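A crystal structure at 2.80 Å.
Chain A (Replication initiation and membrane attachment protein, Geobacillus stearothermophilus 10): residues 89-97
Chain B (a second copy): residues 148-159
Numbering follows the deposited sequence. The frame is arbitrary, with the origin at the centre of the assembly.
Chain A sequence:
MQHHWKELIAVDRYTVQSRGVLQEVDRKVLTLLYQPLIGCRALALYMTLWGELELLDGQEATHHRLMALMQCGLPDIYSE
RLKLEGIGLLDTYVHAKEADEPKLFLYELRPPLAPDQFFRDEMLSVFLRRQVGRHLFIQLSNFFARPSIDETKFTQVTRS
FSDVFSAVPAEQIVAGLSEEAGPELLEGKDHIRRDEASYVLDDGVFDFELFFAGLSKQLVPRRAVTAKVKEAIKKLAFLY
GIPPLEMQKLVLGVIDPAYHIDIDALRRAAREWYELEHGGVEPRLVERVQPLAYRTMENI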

ATOM      1  N   LEU A  89     -20.580   4.451   0.145  1.00 10.42           N
ATOM      2  CA  LEU A  89     -19.542   3.428  -0.044  1.00  8.05           C
ATOM      3  C   LEU A  89     -19.822   2.321  -1.091  1.00  8.21           C
ATOM      4  O   LEU A  89     -18.900   1.647  -1.540  1.00  7.05           O
ATOM      5  CB  LEU A  89     -19.157   2.832   1.301  1.00  5.88           C
ATOM      6  CG  LEU A  89     -18.343   3.812   2.175  1.00 10.23           C
ATOM      7  CD1 LEU A  89     -18.050   3.258   3.560  1.00  7.71           C
ATOM      8  CD2 LEU A  89     -17.028   4.240   1.487  1.00  7.91           C
ATOM      9  N   LEU A  90     -21.083   2.106  -1.459  1.00  7.86           N
ATOM     10  CA  LEU A  90     -21.385   1.053  -2.411  1.00  7.89           C
ATOM     11  C   LEU A  90     -22.572   1.368  -3.299  1.00 10.05           C
ATOM     12  O   LEU A  90     -23.635   1.738  -2.810  1.00 11.31           O
ATOM     13  CB  LEU A  90     -21.610  -0.287  -1.677  1.00  8.33           C
ATOM     14  CG  LEU A  90     -22.117  -1.469  -2.531  1.00 10.07           C
ATOM     15  CD1 LEU A  90     -21.014  -2.183  -3.295  1.00  8.87           C
ATOM     16  CD2 LEU A  90     -22.932  -2.454  -1.710  1.00 10.04           C
ATOM     17  N   ASP A  91     -22.416   1.165  -4.604  1.00 11.33           N
ATOM     18  CA  ASP A  91     -23.555   1.253  -5.509  1.00 12.08           C
ATOM     19  C   ASP A  91     -23.975  -0.143  -5.909  1.00 12.32           C
ATOM     20  O   ASP A  91     -23.143  -0.995  -6.225  1.00 10.18           O
ATOM     21  CB  ASP A  91     -23.243   2.082  -6.764  1.00 13.93           C
ATOM     22  CG  ASP A  91     -23.277   3.590  -6.511  1.00 17.16           C
ATOM     23  OD1 ASP A  91     -23.969   4.023  -5.564  1.00 17.64           O
ATOM     24  OD2 ASP A  91     -22.612   4.348  -7.265  1.00 17.42           O
ATOM     25  N   THR A  92     -25.279  -0.372  -5.886  1.00 14.57           N
ATOM     26  CA  THR A  92     -25.819  -1.688  -6.180  1.00 15.81           C
ATOM     27  C   THR A  92     -26.710  -1.651  -7.401  1.00 16.09           C
ATOM     28  O   THR A  92     -27.627  -0.834  -7.489  1.00 17.30           O
ATOM     29  CB  THR A  92     -26.583  -2.284  -4.967  1.00 14.58           C
ATOM     30  OG1 THR A  92     -25.685  -2.406  -3.855  1.00 12.77           O
ATOM     31  CG2 THR A  92     -27.161  -3.664  -5.311  1.00 13.01           C
ATOM     32  N   TYR A  93     -26.431  -2.542  -8.345  1.00 15.48           N
ATOM     33  CA  TYR A  93     -27.253  -2.663  -9.538  1.00 19.17           C
ATOM     34  C   TYR A  93     -27.843  -4.058  -9.602  1.00 19.11           C
ATOM     35  O   TYR A  93     -27.246  -5.015  -9.108  1.00 15.90           O
ATOM     36  CB  TYR A  93     -26.411  -2.419 -10.794  1.00 19.41           C
ATOM     37  CG  TYR A  93     -25.824  -1.028 -10.925  1.00 22.88           C
ATOM     38  CD1 TYR A  93     -26.467  -0.050 -11.662  1.00 20.78           C
ATOM     39  CD2 TYR A  93     -24.609  -0.698 -10.323  1.00 19.28           C
ATOM     40  CE1 TYR A  93     -25.926   1.211 -11.791  1.00 23.32           C
ATOM     41  CE2 TYR A  93     -24.062   0.558 -10.453  1.00 17.62           C
ATOM     42  CZ  TYR A  93     -24.719   1.513 -11.190  1.00 23.30           C
ATOM     43  OH  TYR A  93     -24.175   2.774 -11.325  1.00 20.75           O
ATOM     44  N   VAL A  94     -29.009  -4.173 -10.230  1.00 22.78           N
ATOM     45  CA  VAL A  94     -29.626  -5.485 -10.446  1.00 23.99           C
ATOM     46  C   VAL A  94     -29.811  -5.764 -11.929  1.00 24.26           C
ATOM     47  O   VAL A  94     -30.133  -4.873 -12.711  1.00 26.64           O
ATOM     48  CB  VAL A  94     -30.972  -5.656  -9.670  1.00 23.35           C
ATOM     49  CG1 VAL A  94     -32.111  -4.958 -10.372  1.00 24.40           C
ATOM     50  CG2 VAL A  94     -31.297  -7.119  -9.477  1.00 23.34           C
ATOM     51  N   HIS A  95     -29.575  -7.008 -12.319  1.00 27.02           N
ATOM     52  CA  HIS A  95     -29.754  -7.389 -13.711  1.00 36.65           C
ATOM     53  C   HIS A  95     -31.220  -7.616 -13.999  1.00 44.51           C
ATOM     54  O   HIS A  95     -31.919  -8.243 -13.195  1.00 40.91           O
ATOM     55  CB  HIS A  95     -28.980  -8.658 -14.051  1.00 35.37           C
ATOM     56  CG  HIS A  95     -28.943  -8.965 -15.518  1.00 36.55           C
ATOM     57  ND1 HIS A  95     -29.984  -9.581 -16.176  1.00 43.00           N
ATOM     58  CD2 HIS A  95     -27.988  -8.741 -16.451  1.00 42.06           C
ATOM     59  CE1 HIS A  95     -29.674  -9.723 -17.452  1.00 47.90           C
ATOM     60  NE2 HIS A  95     -28.468  -9.221 -17.647  1.00 44.56           N
ATOM     61  N   ALA A  96     -31.657  -7.129 -15.165  1.00 52.62           N
ATOM     62  CA  ALA A  96     -33.052  -7.211 -15.599  1.00 58.11           C
ATOM     63  C   ALA A  96     -33.506  -8.656 -15.540  1.00 63.94           C
ATOM     64  O   ALA A  96     -32.902  -9.527 -16.168  1.00 64.90           O
ATOM     65  CB  ALA A  96     -33.192  -6.674 -17.022  1.00 53.26           C
ATOM     66  N   LYS A  97     -34.590  -8.912 -14.817  1.00 67.47           N
ATOM     67  CA  LYS A  97     -34.861 -10.279 -14.397  1.00 75.35           C
ATOM     68  C   LYS A  97     -35.428 -11.140 -15.520  1.00 87.51           C
ATOM     69  O   LYS A  97     -36.494 -10.852 -16.071  1.00 91.23           O
ATOM     70  CB  LYS A  97     -35.787 -10.300 -13.172  1.00 81.93           C
ATOM     71  CG  LYS A  97     -35.176  -9.720 -11.876  1.00 75.13           C
ATOM     72  CD  LYS A  97     -35.512  -8.229 -11.680  1.00 73.71           C
ATOM     73  CE  LYS A  97     -35.202  -7.753 -10.254  1.00 61.23           C
ATOM     74  NZ  LYS A  97     -35.500  -6.297 -10.049  1.00 62.71           N
TER
ATOM     75  N   SER B 148     -16.419  -1.647 -18.314  1.00 38.49           N
ATOM     76  CA  SER B 148     -17.457  -0.692 -17.943  1.00 40.03           C
ATOM     77  C   SER B 148     -18.700  -1.368 -17.342  1.00 42.26           C
ATOM     78  O   SER B 148     -18.774  -2.593 -17.273  1.00 50.34           O
ATOM     79  CB  SER B 148     -17.857   0.115 -19.178  1.00 36.81           C
ATOM     80  OG  SER B 148     -18.765   1.137 -18.819  1.00 45.53           O
ATOM     81  N   ILE B 149     -19.678  -0.577 -16.907  1.00 43.34           N
ATOM     82  CA  ILE B 149     -20.949  -1.136 -16.447  1.00 43.48           C
ATOM     83  C   ILE B 149     -22.014  -0.999 -17.520  1.00 45.96           C
ATOM     84  O   ILE B 149     -22.347   0.125 -17.925  1.00 43.05           O
ATOM     85  CB  ILE B 149     -21.476  -0.416 -15.205  1.00 42.03           C
ATOM     86  CG1 ILE B 149     -20.557  -0.676 -14.005  1.00 34.60           C
ATOM     87  CG2 ILE B 149     -22.916  -0.845 -14.918  1.00 33.32           C
ATOM     88  CD1 ILE B 149     -21.111  -0.136 -12.695  1.00 26.91           C
ATOM     89  N   ASP B 150     -22.576  -2.126 -17.958  1.00 47.96           N
ATOM     90  CA  ASP B 150     -23.554  -2.077 -19.034  1.00 47.15           C
ATOM     91  C   ASP B 150     -24.888  -1.625 -18.448  1.00 47.18           C
ATOM     92  O   ASP B 150     -25.540  -2.368 -17.709  1.00 45.73           O
ATOM     93  CB  ASP B 150     -23.691  -3.470 -19.639  1.00 50.34           C
ATOM     94  CG  ASP B 150     -24.417  -3.469 -20.968  1.00 52.09           C
ATOM     95  OD1 ASP B 150     -25.190  -2.519 -21.236  1.00 48.75           O
ATOM     96  OD2 ASP B 150     -24.209  -4.437 -21.739  1.00 56.17           O
ATOM     97  N   GLU B 151     -25.320  -0.432 -18.844  1.00 47.92           N
ATOM     98  CA  GLU B 151     -26.489   0.200 -18.249  1.00 50.55           C
ATOM     99  C   GLU B 151     -27.762  -0.316 -18.919  1.00 51.78           C
ATOM    100  O   GLU B 151     -28.868  -0.117 -18.417  1.00 53.49           O
ATOM    101  CB  GLU B 151     -26.394   1.729 -18.369  1.00 58.20           C
ATOM    102  CG  GLU B 151     -26.220   2.241 -19.818  1.00 70.30           C
ATOM    103  CD  GLU B 151     -26.477   3.746 -19.987  1.00 77.43           C
ATOM    104  OE1 GLU B 151     -27.659   4.144 -20.143  1.00 72.92           O
ATOM    105  OE2 GLU B 151     -25.492   4.522 -19.988  1.00 76.08           O
ATOM    106  N   THR B 152     -27.600  -0.980 -20.058  1.00 49.99           N
ATOM    107  CA  THR B 152     -28.732  -1.566 -20.758  1.00 47.90           C
ATOM    108  C   THR B 152     -29.245  -2.771 -19.980  1.00 48.48           C
ATOM    109  O   THR B 152     -30.450  -2.994 -19.880  1.00 50.20           O
ATOM    110  CB  THR B 152     -28.348  -2.012 -22.185  1.00 47.91           C
ATOM    111  OG1 THR B 152     -27.476  -3.149 -22.123  1.00 50.42           O
ATOM    112  CG2 THR B 152     -27.658  -0.890 -22.930  1.00 44.37           C
ATOM    113  N   LYS B 153     -28.312  -3.555 -19.452  1.00 48.27           N
ATOM    114  CA  LYS B 153     -28.632  -4.773 -18.728  1.00 42.05           C
ATOM    115  C   LYS B 153     -28.744  -4.610 -17.204  1.00 42.64           C
ATOM    116  O   LYS B 153     -29.219  -5.518 -16.521  1.00 43.55           O
ATOM    117  CB  LYS B 153     -27.584  -5.840 -19.056  1.00 46.93           C
ATOM    118  CG  LYS B 153     -27.362  -6.063 -20.557  1.00 54.96           C
ATOM    119  CD  LYS B 153     -26.417  -7.252 -20.828  1.00 62.39           C
ATOM    120  CE  LYS B 153     -26.575  -7.810 -22.257  1.00 66.72           C
ATOM    121  NZ  LYS B 153     -26.042  -6.900 -23.322  1.00 63.42           N
ATOM    122  N   PHE B 154     -28.317  -3.469 -16.667  1.00 42.33           N
ATOM    123  CA  PHE B 154     -28.315  -3.276 -15.211  1.00 34.40           C
ATOM    124  C   PHE B 154     -28.998  -1.996 -14.780  1.00 36.42           C
ATOM    125  O   PHE B 154     -28.869  -0.952 -15.425  1.00 43.59           O
ATOM    126  CB  PHE B 154     -26.899  -3.248 -14.662  1.00 30.62           C
ATOM    127  CG  PHE B 154     -26.239  -4.588 -14.616  1.00 33.46           C
ATOM    128  CD1 PHE B 154     -26.348  -5.389 -13.490  1.00 28.87           C
ATOM    129  CD2 PHE B 154     -25.486  -5.045 -15.692  1.00 36.76           C
ATOM    130  CE1 PHE B 154     -25.729  -6.634 -13.437  1.00 26.79           C
ATOM    131  CE2 PHE B 154     -24.861  -6.285 -15.644  1.00 32.79           C
ATOM    132  CZ  PHE B 154     -24.985  -7.079 -14.519  1.00 31.75           C
ATOM    133  N   THR B 155     -29.695  -2.070 -13.658  1.00 30.29           N
ATOM    134  CA  THR B 155     -30.411  -0.914 -13.156  1.00 30.37           C
ATOM    135  C   THR B 155     -30.118  -0.747 -11.668  1.00 32.52           C
ATOM    136  O   THR B 155     -29.987  -1.737 -10.926  1.00 29.34           O
ATOM    137  CB  THR B 155     -31.920  -1.014 -13.455  1.00 31.75           C
ATOM    138  OG1 THR B 155     -32.629  -0.009 -12.719  1.00 36.90           O
ATOM    139  CG2 THR B 155     -32.453  -2.395 -13.090  1.00 29.10           C
ATOM    140  N   GLN B 156     -29.979   0.507 -11.246  1.00 30.72           N
ATOM    141  CA  GLN B 156     -29.485   0.815  -9.916  1.00 26.05           C
ATOM    142  C   GLN B 156     -30.585   0.674  -8.876  1.00 29.15           C
ATOM    143  O   GLN B 156     -31.661   1.262  -9.010  1.00 31.54           O
ATOM    144  CB  GLN B 156     -28.873   2.214  -9.900  1.00 27.23           C
ATOM    145  CG  GLN B 156     -28.235   2.607  -8.572  1.00 29.84           C
ATOM    146  CD  GLN B 156     -27.067   3.582  -8.735  1.00 29.75           C
ATOM    147  OE1 GLN B 156     -26.827   4.108  -9.829  1.00 26.91           O
ATOM    148  NE2 GLN B 156     -26.340   3.828  -7.643  1.00 29.06           N
ATOM    149  N   VAL B 157     -30.341  -0.203  -7.905  1.00 28.86           N
ATOM    150  CA  VAL B 157     -31.194  -0.359  -6.729  1.00 26.45           C
ATOM    151  C   VAL B 157     -30.610   0.274  -5.474  1.00 27.38           C
ATOM    152  O   VAL B 157     -31.090   0.000  -4.365  1.00 30.39           O
ATOM    153  CB  VAL B 157     -31.569  -1.827  -6.472  1.00 28.30           C
ATOM    154  CG1 VAL B 157     -32.327  -2.399  -7.677  1.00 25.40           C
ATOM    155  CG2 VAL B 157     -30.324  -2.632  -6.173  1.00 23.19           C
ATOM    156  N   THR B 158     -29.517   1.023  -5.623  1.00 25.72           N
ATOM    157  CA  THR B 158     -28.827   1.591  -4.448  1.00 24.00           C
ATOM    158  C   THR B 158     -29.765   2.402  -3.538  1.00 22.63           C
ATOM    159  O   THR B 158     -30.677   3.071  -4.015  1.00 25.41           O
ATOM    160  CB  THR B 158     -27.643   2.514  -4.840  1.00 21.78           C
ATOM    161  OG1 THR B 158     -26.857   1.912  -5.878  1.00 23.22           O
ATOM    162  CG2 THR B 158     -26.760   2.771  -3.644  1.00 17.50           C
ATOM    163  N   ARG B 159     -29.545   2.347  -2.232  1.00 20.75           N
ATOM    164  CA  ARG B 159     -30.359   3.143  -1.318  1.00 25.91           C
ATOM    165  C   ARG B 159     -29.695   4.445  -0.863  1.00 27.32           C
ATOM    166  O   ARG B 159     -28.475   4.498  -0.650  1.00 24.41           O
ATOM    167  CB  ARG B 159     -30.790   2.304  -0.110  1.00 27.02           C
ATOM    168  CG  ARG B 159     -31.931   1.355  -0.444  1.00 31.28           C
ATOM    169  CD  ARG B 159     -32.368   0.607   0.787  1.00 37.52           C
ATOM    170  NE  ARG B 159     -33.618  -0.140   0.601  1.00 47.32           N
ATOM    171  CZ  ARG B 159     -33.746  -1.236  -0.149  1.00 39.62           C
ATOM    172  NH1 ARG B 159     -32.707  -1.723  -0.829  1.00 37.19           N
ATOM    173  NH2 ARG B 159     -34.929  -1.833  -0.234  1.00 38.37           N
TER

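When two copies of a protein join edge to edge, the backbone often supplies the adhesive and the side chains decide the fit. The pairing of residues 89-97 of chain A with 148-159 of chain B is a compact example: two strands run roughly antiparallel, with 139° between their directions, and together the stretches bury 743 Å².

Chain B enters with B:Ile149, whose side chain points toward chain A and sets CD1 3.8 Å from CE2 of A:Tyr93, a purely apolar touch. The next residues make a turn rather than an interface. B:Asp150 organises it: its OD1 accepts hydrogen bonds from N and OG1 of B:Thr152, while its OD2 forms a salt bridge with NZ of B:Lys153, long at 3.5 Å. The end of the lysine leads away from chain A, although CB of B:Lys153 stays 3.8 Å from NE2 of A:His95; the backbone adds the hydrogen bond. O of B:Lys153 accepts it from N of A:Ala96 at 3.2 Å and also lies over one face of the A:His95 imidazole.

From B:Phe154 the strand proper begins, and the alternation of a β-sheet takes over. B:Phe154 and A:His95 form a non-hydrogen-bonded pair, and their rings meet on the same face of the sheet: the histidine edge meets the phenylalanine face, the planes at 89° and the centroids 5.2 Å apart. B:Thr155 and A:Val94 are the hydrogen-bonded pair, joined in both directions, with N of A:Val94 2.7 Å from O of B:Thr155 and N of B:Thr155 3.0 Å from O of A:Val94. Their side chains share the sheet face opposite to that of the aromatic pair.

B:Gln156 returns to the face of B:Phe154 and A:His95, paired across the strands with A:Tyr93 on that same face, and lays its CG over one face of the tyrosine ring. Its NE2 donates to OG1 of B:Thr158 at 2.7 Å, a bond within chain B that helps hold the amide in place; the same NE2 lies 3.2 Å from OD1 of A:Asp91.

Beyond the strand, B:Val157 still donates its N to O of A:Thr92 at 2.8 Å, and its CG1 packs 3.7 Å from CG1 of A:Val94. At B:Thr158 a side chain stands in for backbone: OG1 accepts from N of A:Thr92, 2.8 Å away, while CG2 rests 3.4 Å from O of A:Leu90. B:Arg159 makes no contact with the chain A stretch. The general lesson is that a short strand can extend its reach when flanking carbonyls, amides and a well-placed hydroxyl continue the hydrogen bonding beyond its ends.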